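Acyl carrier protein (Leishmania major, PDB 5ZWS) probably carries growing acyl chains during fatty acid biosynthesis, on a phosphopantetheine arm that is absent from the apo form described here. Local coordinates at residues 16-21 and 36-41; 54-59 and 74-79. All coordinates share one frame; numbering follows the deposited sequence.

Contact 1. Residues 16-21 and 36-41; sequences KNFEKV and LGLNSL
Val21 and Leu38 form the tight part of this contact, two buried aliphatic residues whose side chains cross at an angle, methyl against methyl. Val21 CG2 lies 3.9 Å from Leu38 CD1 and almost as near Leu38 CD2, so it sits against the fork of the leucine. Val21 turns CG2 anti to its carbonyl carbon and CG1 anti to its backbone N (chi1 164°), which leaves the second methyl for Leu36: CG1 meets Leu36 CD1 at 4.3 Å. A beta-branched valine suits the spot because it presents one methyl to each leucine. It is brought there by a type I turn, closed by a hydrogen bond of 2.8 Å from Val21 N to Phe18 O.

Toward solvent the packing thins. Lys20 offers only its first methylene, CB standing 3.8 Å from Leu38 CD2, while the rest of the chain bends away with its charge. Phe18 is looser still, its CD2 reaching Leu38 CD2 at 4.4 Å with the ring oblique; it also leans on Glu45 and Val46 of helix 40-53. Between the leucines, Gly37 takes a positive phi (72°), a conformation easy for a residue without a side chain, and Asn39 OD1 then caps Asp42 N. The sequence LGLNSL closely resembles the acyl carrier protein signature, with Asn39 where aspartate is usual; its serine, here probably Ser40, receives the phosphopantetheine group.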
ATOM      1  N   LYS A  16      -5.116  -8.474 -13.552  1.00  6.71           N
ATOM      2  CA  LYS A  16      -4.938  -9.909 -13.760  1.00  7.87           C
ATOM      3  C   LYS A  16      -6.247 -10.667 -13.571  1.00  8.01           C
ATOM      4  O   LYS A  16      -6.548 -11.599 -14.327  1.00  5.87           O
ATOM      5  CB  LYS A  16      -3.871 -10.444 -12.807  1.00  9.05           C
ATOM      6  CG  LYS A  16      -2.447 -10.186 -13.266  1.00  9.46           C
ATOM      7  CD  LYS A  16      -1.446 -10.474 -12.161  1.00  9.13           C
ATOM      8  CE  LYS A  16      -0.113  -9.795 -12.429  1.00  9.92           C
ATOM      9  NZ  LYS A  16       0.940 -10.263 -11.483  1.00 10.70           N
ATOM     10  N   ASN A  17      -7.037 -10.281 -12.565  1.00 10.18           N
ATOM     11  CA  ASN A  17      -8.288 -10.974 -12.268  1.00 11.83           C
ATOM     12  C   ASN A  17      -9.289 -10.893 -13.412  1.00 12.88           C
ATOM     13  O   ASN A  17     -10.200 -11.725 -13.482  1.00 13.95           O
ATOM     14  CB  ASN A  17      -8.912 -10.409 -10.993  1.00 14.35           C
ATOM     15  CG  ASN A  17      -8.162 -10.821  -9.747  1.00 17.31           C
ATOM     16  OD1 ASN A  17      -7.528 -11.876  -9.710  1.00 19.83           O
ATOM     17  ND2 ASN A  17      -8.226  -9.986  -8.716  1.00 17.67           N
ATOM     18  N   PHE A  18      -9.162  -9.896 -14.285  1.00 13.92           N
ATOM     19  CA  PHE A  18     -10.059  -9.760 -15.425  1.00 15.47           C
ATOM     20  C   PHE A  18     -10.025 -11.035 -16.261  1.00 17.49           C
ATOM     21  O   PHE A  18      -8.954 -11.471 -16.698  1.00 17.43           O
ATOM     22  CB  PHE A  18      -9.632  -8.549 -16.257  1.00 16.98           C
ATOM     23  CG  PHE A  18     -10.751  -7.895 -17.015  1.00 18.93           C
ATOM     24  CD1 PHE A  18     -11.738  -7.193 -16.343  1.00 20.45           C
ATOM     25  CD2 PHE A  18     -10.794  -7.944 -18.399  1.00 19.13           C
ATOM     26  CE1 PHE A  18     -12.762  -6.574 -17.033  1.00 20.96           C
ATOM     27  CE2 PHE A  18     -11.819  -7.326 -19.097  1.00 19.92           C
ATOM     28  CZ  PHE A  18     -12.804  -6.640 -18.412  1.00 20.47           C
ATOM     29  N   GLU A  19     -11.201 -11.642 -16.464  1.00 18.39           N
ATOM     30  CA  GLU A  19     -11.276 -12.931 -17.150  1.00 18.77           C
ATOM     31  C   GLU A  19     -10.650 -12.870 -18.538  1.00 16.11           C
ATOM     32  O   GLU A  19     -10.046 -13.850 -18.993  1.00 12.92           O
ATOM     33  CB  GLU A  19     -12.734 -13.390 -17.237  1.00 23.36           C
ATOM     34  CG  GLU A  19     -13.002 -14.528 -18.218  1.00 28.20           C
ATOM     35  CD  GLU A  19     -12.754 -15.904 -17.623  1.00 33.12           C
ATOM     36  OE1 GLU A  19     -12.112 -15.993 -16.555  1.00 34.40           O
ATOM     37  OE2 GLU A  19     -13.204 -16.901 -18.227  1.00 35.89           O
ATOM     38  N   LYS A  20     -10.770 -11.729 -19.218  1.00 17.66           N
ATOM     39  CA  LYS A  20     -10.213 -11.581 -20.555  1.00 18.55           C
ATOM     40  C   LYS A  20      -8.698 -11.429 -20.543  1.00 15.95           C
ATOM     41  O   LYS A  20      -8.074 -11.518 -21.606  1.00 15.18           O
ATOM     42  CB  LYS A  20     -10.837 -10.368 -21.251  1.00 21.94           C
ATOM     43  CG  LYS A  20     -12.336 -10.474 -21.495  1.00 25.41           C
ATOM     44  CD  LYS A  20     -12.769 -11.906 -21.759  1.00 29.15           C
ATOM     45  CE  LYS A  20     -14.167 -12.148 -21.216  1.00 31.47           C
ATOM     46  NZ  LYS A  20     -14.234 -11.864 -19.756  1.00 32.10           N
ATOM     47  N   VAL A  21      -8.097 -11.208 -19.376  1.00 13.22           N
ATOM     48  CA  VAL A  21      -6.687 -10.860 -19.262  1.00 11.93           C
ATOM     49  C   VAL A  21      -5.882 -12.107 -18.923  1.00 12.67           C
ATOM     50  O   VAL A  21      -6.225 -12.848 -17.994  1.00 11.73           O
ATOM     51  CB  VAL A  21      -6.479  -9.765 -18.201  1.00 10.69           C
ATOM     52  CG1 VAL A  21      -5.029  -9.678 -17.810  1.00 10.14           C
ATOM     53  CG2 VAL A  21      -6.963  -8.424 -18.725  1.00 11.39           C
ATOM     54  N   LEU A  36      -2.505  -6.470 -23.644  1.00  9.80           N
ATOM     55  CA  LEU A  36      -3.402  -7.453 -23.054  1.00 10.61           C
ATOM     56  C   LEU A  36      -4.542  -7.851 -23.982  1.00 12.17           C
ATOM     57  O   LEU A  36      -5.364  -8.697 -23.609  1.00 12.73           O
ATOM     58  CB  LEU A  36      -3.955  -6.922 -21.726  1.00  9.65           C
ATOM     59  CG  LEU A  36      -2.866  -6.402 -20.778  1.00  7.17           C
ATOM     60  CD1 LEU A  36      -3.450  -6.007 -19.435  1.00  6.17           C
ATOM     61  CD2 LEU A  36      -1.757  -7.440 -20.595  1.00  6.34           C
ATOM     62  N   GLY A  37      -4.610  -7.268 -25.177  1.00 12.05           N
ATOM     63  CA  GLY A  37      -5.571  -7.691 -26.180  1.00 12.42           C
ATOM     64  C   GLY A  37      -7.004  -7.321 -25.881  1.00 14.80           C
ATOM     65  O   GLY A  37      -7.925  -7.991 -26.362  1.00 16.15           O
ATOM     66  N   LEU A  38      -7.222  -6.262 -25.111  1.00 15.35           N
ATOM     67  CA  LEU A  38      -8.560  -5.812 -24.759  1.00 13.10           C
ATOM     68  C   LEU A  38      -9.061  -4.794 -25.779  1.00 12.27           C
ATOM     69  O   LEU A  38      -8.280  -4.144 -26.479  1.00 10.81           O
ATOM     70  CB  LEU A  38      -8.567  -5.202 -23.357  1.00 11.53           C
ATOM     71  CG  LEU A  38      -8.014  -6.062 -22.219  1.00 10.14           C
ATOM     72  CD1 LEU A  38      -8.198  -5.365 -20.879  1.00  7.44           C
ATOM     73  CD2 LEU A  38      -8.671  -7.439 -22.210  1.00 10.99           C
ATOM     74  N   ASN A  39     -10.381  -4.665 -25.862  1.00 11.95           N
ATOM     75  CA  ASN A  39     -10.984  -3.663 -26.723  1.00 12.43           C
ATOM     76  C   ASN A  39     -11.397  -2.448 -25.892  1.00 14.46           C
ATOM     77  O   ASN A  39     -11.196  -2.393 -24.676  1.00 15.68           O
ATOM     78  CB  ASN A  39     -12.161  -4.259 -27.507  1.00 14.62           C
ATOM     79  CG  ASN A  39     -13.287  -4.768 -26.610  1.00 14.58           C
ATOM     80  OD1 ASN A  39     -13.655  -4.137 -25.617  1.00 14.61           O
ATOM     81  ND2 ASN A  39     -13.846  -5.921 -26.970  1.00 12.78           N
ATOM     82  N   SER A  40     -11.977  -1.456 -26.572  1.00 13.87           N
ATOM     83  CA  SER A  40     -12.330  -0.209 -25.901  1.00 15.77           C
ATOM     84  C   SER A  40     -13.344  -0.441 -24.787  1.00 14.40           C
ATOM     85  O   SER A  40     -13.234   0.150 -23.707  1.00 13.73           O
ATOM     86  CB  SER A  40     -12.863   0.801 -26.916  1.00 16.44           C
ATOM     87  OG  SER A  40     -12.717   2.118 -26.421  1.00 17.46           O
ATOM     88  N   LEU A  41     -14.349  -1.287 -25.034  1.00 13.55           N
ATOM     89  CA  LEU A  41     -15.327  -1.574 -23.989  1.00 13.98           C
ATOM     90  C   LEU A  41     -14.710  -2.353 -22.835  1.00 11.75           C
ATOM     91  O   LEU A  41     -15.128  -2.180 -21.684  1.00 13.79           O
ATOM     92  CB  LEU A  41     -16.518  -2.333 -24.568  1.00 15.44           C
ATOM     93  CG  LEU A  41     -17.291  -1.593 -25.660  1.00 16.44           C
ATOM     94  CD1 LEU A  41     -18.508  -2.396 -26.080  1.00 17.73           C
ATOM     95  CD2 LEU A  41     -17.689  -0.194 -25.200  1.00 16.89           C
TER

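Contact 2. Residues 54-59 and 74-79; sequences FILDIP and EYIAQN
Ile76 lays its CG2 methyl over the middle of the Phe54 ring, a CH-pi contact with the methyl 3.5 Å from the ring centroid and only 9° off the normal. Because CG2 stands anti to the backbone N of Ile76, the other branch, CG1 and CD1, is left to run across toward Leu56. A flat ring suits this place: one face receives the methyl, and the phenylalanine also packs on Val7, Arg10 and Val11 of helix 3-17.

The remaining apolar contacts are between aliphatic chains and around the tyrosine. Ile76 CD1 meets Leu56 CD2 at 3.7 Å and, more loosely, Ile58 CD1. Ile58 and Tyr75 lie alongside each other, running in opposing senses, with Ile58 CG1 3.6 Å from Tyr75 CE2 and Ile58 CG2 3.5 Å from Tyr75 OH. Tyr75 extends its ring with CG anti to the backbone N (chi1 175°), which carries the phenol along the isoleucine as far as Pro59, whose CD lies 4.0 Å from Tyr75 OH; the hydroxyl also makes a weak hydrogen bond to Asp62.

The polar groups of Asn79 and Ile58 find their hydrogen-bond partners outside the two segments. Asn79 approaches Leu56 from the opposite direction, its ND2 3.4 Å from Leu56 CD2, a van der Waals touch; its OD1 instead takes the N-H of Met81, so the amide both covers the leucine and holds the chain that follows. Ile58 N bonds to Glu51 OE1, and Ile55, at positive phi, is the C-prime residue of a Schellman motif ending helix 40-53. Phe54, Leu56 and Ile58, at alternate positions, point toward helix 69-77 and Asn79 beyond it, closing one end of the hydrophobic core of the acyl carrier protein helix bundle.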
ATOM      1  N   PHE A  54      -9.994   1.290  -5.214  1.00  5.23           N
ATOM      2  CA  PHE A  54      -9.606   2.457  -4.434  1.00  5.62           C
ATOM      3  C   PHE A  54     -10.801   3.300  -4.000  1.00  6.54           C
ATOM      4  O   PHE A  54     -10.606   4.418  -3.511  1.00  6.06           O
ATOM      5  CB  PHE A  54      -8.610   3.305  -5.231  1.00  5.21           C
ATOM      6  CG  PHE A  54      -7.378   2.548  -5.648  1.00  7.56           C
ATOM      7  CD1 PHE A  54      -6.290   2.440  -4.795  1.00  9.25           C
ATOM      8  CD2 PHE A  54      -7.311   1.934  -6.889  1.00  9.03           C
ATOM      9  CE1 PHE A  54      -5.155   1.736  -5.174  1.00 10.26           C
ATOM     10  CE2 PHE A  54      -6.182   1.231  -7.275  1.00 11.18           C
ATOM     11  CZ  PHE A  54      -5.101   1.132  -6.414  1.00 11.50           C
ATOM     12  N   ILE A  55     -12.025   2.775  -4.144  1.00  7.46           N
ATOM     13  CA  ILE A  55     -13.273   3.468  -3.827  1.00 10.13           C
ATOM     14  C   ILE A  55     -13.177   4.902  -4.325  1.00 11.45           C
ATOM     15  O   ILE A  55     -13.291   5.856  -3.547  1.00 13.68           O
ATOM     16  CB  ILE A  55     -13.583   3.420  -2.320  1.00 11.04           C
ATOM     17  CG1 ILE A  55     -13.310   2.025  -1.763  1.00 10.34           C
ATOM     18  CG2 ILE A  55     -15.044   3.769  -2.067  1.00 13.42           C
ATOM     19  CD1 ILE A  55     -13.757   1.852  -0.330  1.00 10.50           C
ATOM     20  N   LEU A  56     -12.956   5.060  -5.626  1.00 11.84           N
ATOM     21  CA  LEU A  56     -12.612   6.347  -6.212  1.00 14.28           C
ATOM     22  C   LEU A  56     -13.425   6.575  -7.475  1.00 15.12           C
ATOM     23  O   LEU A  56     -13.270   5.842  -8.456  1.00 14.01           O
ATOM     24  CB  LEU A  56     -11.117   6.421  -6.524  1.00 15.04           C
ATOM     25  CG  LEU A  56     -10.570   7.823  -6.785  1.00 16.22           C
ATOM     26  CD1 LEU A  56     -10.813   8.724  -5.585  1.00 15.06           C
ATOM     27  CD2 LEU A  56      -9.091   7.754  -7.125  1.00 17.13           C
ATOM     28  N   ASP A  57     -14.291   7.582  -7.449  1.00 18.06           N
ATOM     29  CA  ASP A  57     -15.005   7.993  -8.650  1.00 21.94           C
ATOM     30  C   ASP A  57     -14.058   8.773  -9.549  1.00 20.28           C
ATOM     31  O   ASP A  57     -13.657   9.895  -9.220  1.00 19.46           O
ATOM     32  CB  ASP A  57     -16.219   8.848  -8.303  1.00 28.07           C
ATOM     33  CG  ASP A  57     -17.038   9.209  -9.528  1.00 33.60           C
ATOM     34  OD1 ASP A  57     -17.932   8.427  -9.909  1.00 35.77           O
ATOM     35  OD2 ASP A  57     -16.770  10.278 -10.120  1.00 35.42           O
ATOM     36  N   ILE A  58     -13.680   8.176 -10.671  1.00 18.51           N
ATOM     37  CA  ILE A  58     -12.814   8.824 -11.649  1.00 19.16           C
ATOM     38  C   ILE A  58     -13.725   9.449 -12.701  1.00 18.32           C
ATOM     39  O   ILE A  58     -14.454   8.713 -13.382  1.00 16.72           O
ATOM     40  CB  ILE A  58     -11.832   7.825 -12.283  1.00 21.12           C
ATOM     41  CG1 ILE A  58     -10.996   7.142 -11.196  1.00 20.04           C
ATOM     42  CG2 ILE A  58     -10.933   8.523 -13.294  1.00 22.01           C
ATOM     43  CD1 ILE A  58     -10.061   6.069 -11.718  1.00 20.99           C
ATOM     44  N   PRO A  59     -13.728  10.772 -12.855  1.00 18.62           N
ATOM     45  CA  PRO A  59     -14.561  11.388 -13.894  1.00 18.53           C
ATOM     46  C   PRO A  59     -14.187  10.897 -15.283  1.00 17.51           C
ATOM     47  O   PRO A  59     -13.044  10.510 -15.542  1.00 16.49           O
ATOM     48  CB  PRO A  59     -14.294  12.892 -13.731  1.00 18.93           C
ATOM     49  CG  PRO A  59     -13.145  13.009 -12.780  1.00 19.19           C
ATOM     50  CD  PRO A  59     -13.132  11.769 -11.954  1.00 19.28           C
ATOM     51  N   GLU A  74      -0.002   6.023 -11.960  1.00 11.34           N
ATOM     52  CA  GLU A  74       0.287   7.450 -11.831  1.00 11.43           C
ATOM     53  C   GLU A  74      -0.939   8.213 -11.349  1.00  8.48           C
ATOM     54  O   GLU A  74      -0.860   9.004 -10.401  1.00  7.28           O
ATOM     55  CB  GLU A  74       0.777   8.032 -13.161  1.00 16.32           C
ATOM     56  CG  GLU A  74       2.062   7.433 -13.721  1.00 20.28           C
ATOM     57  CD  GLU A  74       3.031   6.980 -12.650  1.00 22.43           C
ATOM     58  OE1 GLU A  74       3.336   5.768 -12.605  1.00 23.79           O
ATOM     59  OE2 GLU A  74       3.490   7.829 -11.858  1.00 22.58           O
ATOM     60  N   TYR A  75      -2.092   7.980 -11.983  1.00  7.87           N
ATOM     61  CA  TYR A  75      -3.299   8.713 -11.617  1.00  7.28           C
ATOM     62  C   TYR A  75      -3.709   8.423 -10.177  1.00  5.93           C
ATOM     63  O   TYR A  75      -4.022   9.344  -9.413  1.00  4.40           O
ATOM     64  CB  TYR A  75      -4.439   8.371 -12.579  1.00  7.17           C
ATOM     65  CG  TYR A  75      -5.752   9.001 -12.181  1.00  8.00           C
ATOM     66  CD1 TYR A  75      -6.055  10.305 -12.548  1.00  8.40           C
ATOM     67  CD2 TYR A  75      -6.683   8.299 -11.425  1.00  8.46           C
ATOM     68  CE1 TYR A  75      -7.249  10.891 -12.179  1.00  8.58           C
ATOM     69  CE2 TYR A  75      -7.877   8.879 -11.047  1.00  9.71           C
ATOM     70  CZ  TYR A  75      -8.155  10.175 -11.430  1.00  9.68           C
ATOM     71  OH  TYR A  75      -9.345  10.759 -11.062  1.00 11.05           O
ATOM     72  N   ILE A  76      -3.700   7.149  -9.780  1.00  5.36           N
ATOM     73  CA  ILE A  76      -4.170   6.795  -8.443  1.00  7.19           C
ATOM     74  C   ILE A  76      -3.200   7.301  -7.381  1.00  7.71           C
ATOM     75  O   ILE A  76      -3.611   7.893  -6.376  1.00  4.42           O
ATOM     76  CB  ILE A  76      -4.393   5.278  -8.327  1.00  6.64           C
ATOM     77  CG1 ILE A  76      -5.520   4.825  -9.259  1.00  6.66           C
ATOM     78  CG2 ILE A  76      -4.712   4.902  -6.888  1.00  7.44           C
ATOM     79  CD1 ILE A  76      -6.885   5.377  -8.883  1.00  5.39           C
ATOM     80  N   ALA A  77      -1.898   7.079  -7.583  1.00  8.23           N
ATOM     81  CA  ALA A  77      -0.925   7.450  -6.560  1.00  9.11           C
ATOM     82  C   ALA A  77      -0.864   8.957  -6.338  1.00 11.28           C
ATOM     83  O   ALA A  77      -0.366   9.397  -5.295  1.00 10.31           O
ATOM     84  CB  ALA A  77       0.461   6.916  -6.924  1.00  9.15           C
ATOM     85  N   GLN A  78      -1.362   9.751  -7.284  1.00 11.71           N
ATOM     86  CA  GLN A  78      -1.407  11.201  -7.152  1.00 12.56           C
ATOM     87  C   GLN A  78      -2.776  11.715  -6.730  1.00 11.62           C
ATOM     88  O   GLN A  78      -2.942  12.926  -6.556  1.00 12.79           O
ATOM     89  CB  GLN A  78      -0.994  11.866  -8.470  1.00 16.56           C
ATOM     90  CG  GLN A  78       0.397  11.489  -8.948  1.00 20.40           C
ATOM     91  CD  GLN A  78       1.463  11.745  -7.903  1.00 24.32           C
ATOM     92  OE1 GLN A  78       2.001  10.809  -7.308  1.00 26.34           O
ATOM     93  NE2 GLN A  78       1.780  13.017  -7.676  1.00 23.30           N
ATOM     94  N   ASN A  79      -3.760  10.833  -6.570  1.00 10.36           N
ATOM     95  CA  ASN A  79      -5.079  11.239  -6.115  1.00 10.73           C
ATOM     96  C   ASN A  79      -5.164  10.996  -4.618  1.00  9.96           C
ATOM     97  O   ASN A  79      -5.231   9.832  -4.194  1.00  8.54           O
ATOM     98  CB  ASN A  79      -6.166  10.458  -6.853  1.00  9.89           C
ATOM     99  CG  ASN A  79      -7.552  11.049  -6.657  1.00 10.54           C
ATOM    100  OD1 ASN A  79      -7.886  11.549  -5.583  1.00 10.03           O
ATOM    101  ND2 ASN A  79      -8.363  11.003  -7.710  1.00  9.27           N
TER

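From the N terminus, helix 3-17 runs into contact 1, where the turn after it meets the 36-41 segment and closes a long loop, its 14 intervening residues free of helix and strand. Helix 40-53 then leads across the molecule to contact 2. There the 54-59 segment is joined to 74-79, closing a second loop that holds helix 60-63 and the first half of helix 69-77. The contacts follow in series, neither nested nor crossed, with centres 20 Å apart on opposite sides of the chain's centre. Helix 40-53 bridges them: contact 1 packs the turn after helix 3-17 on the loop leading into it, and contact 2 fastens the chain beyond its end to helix 69-77.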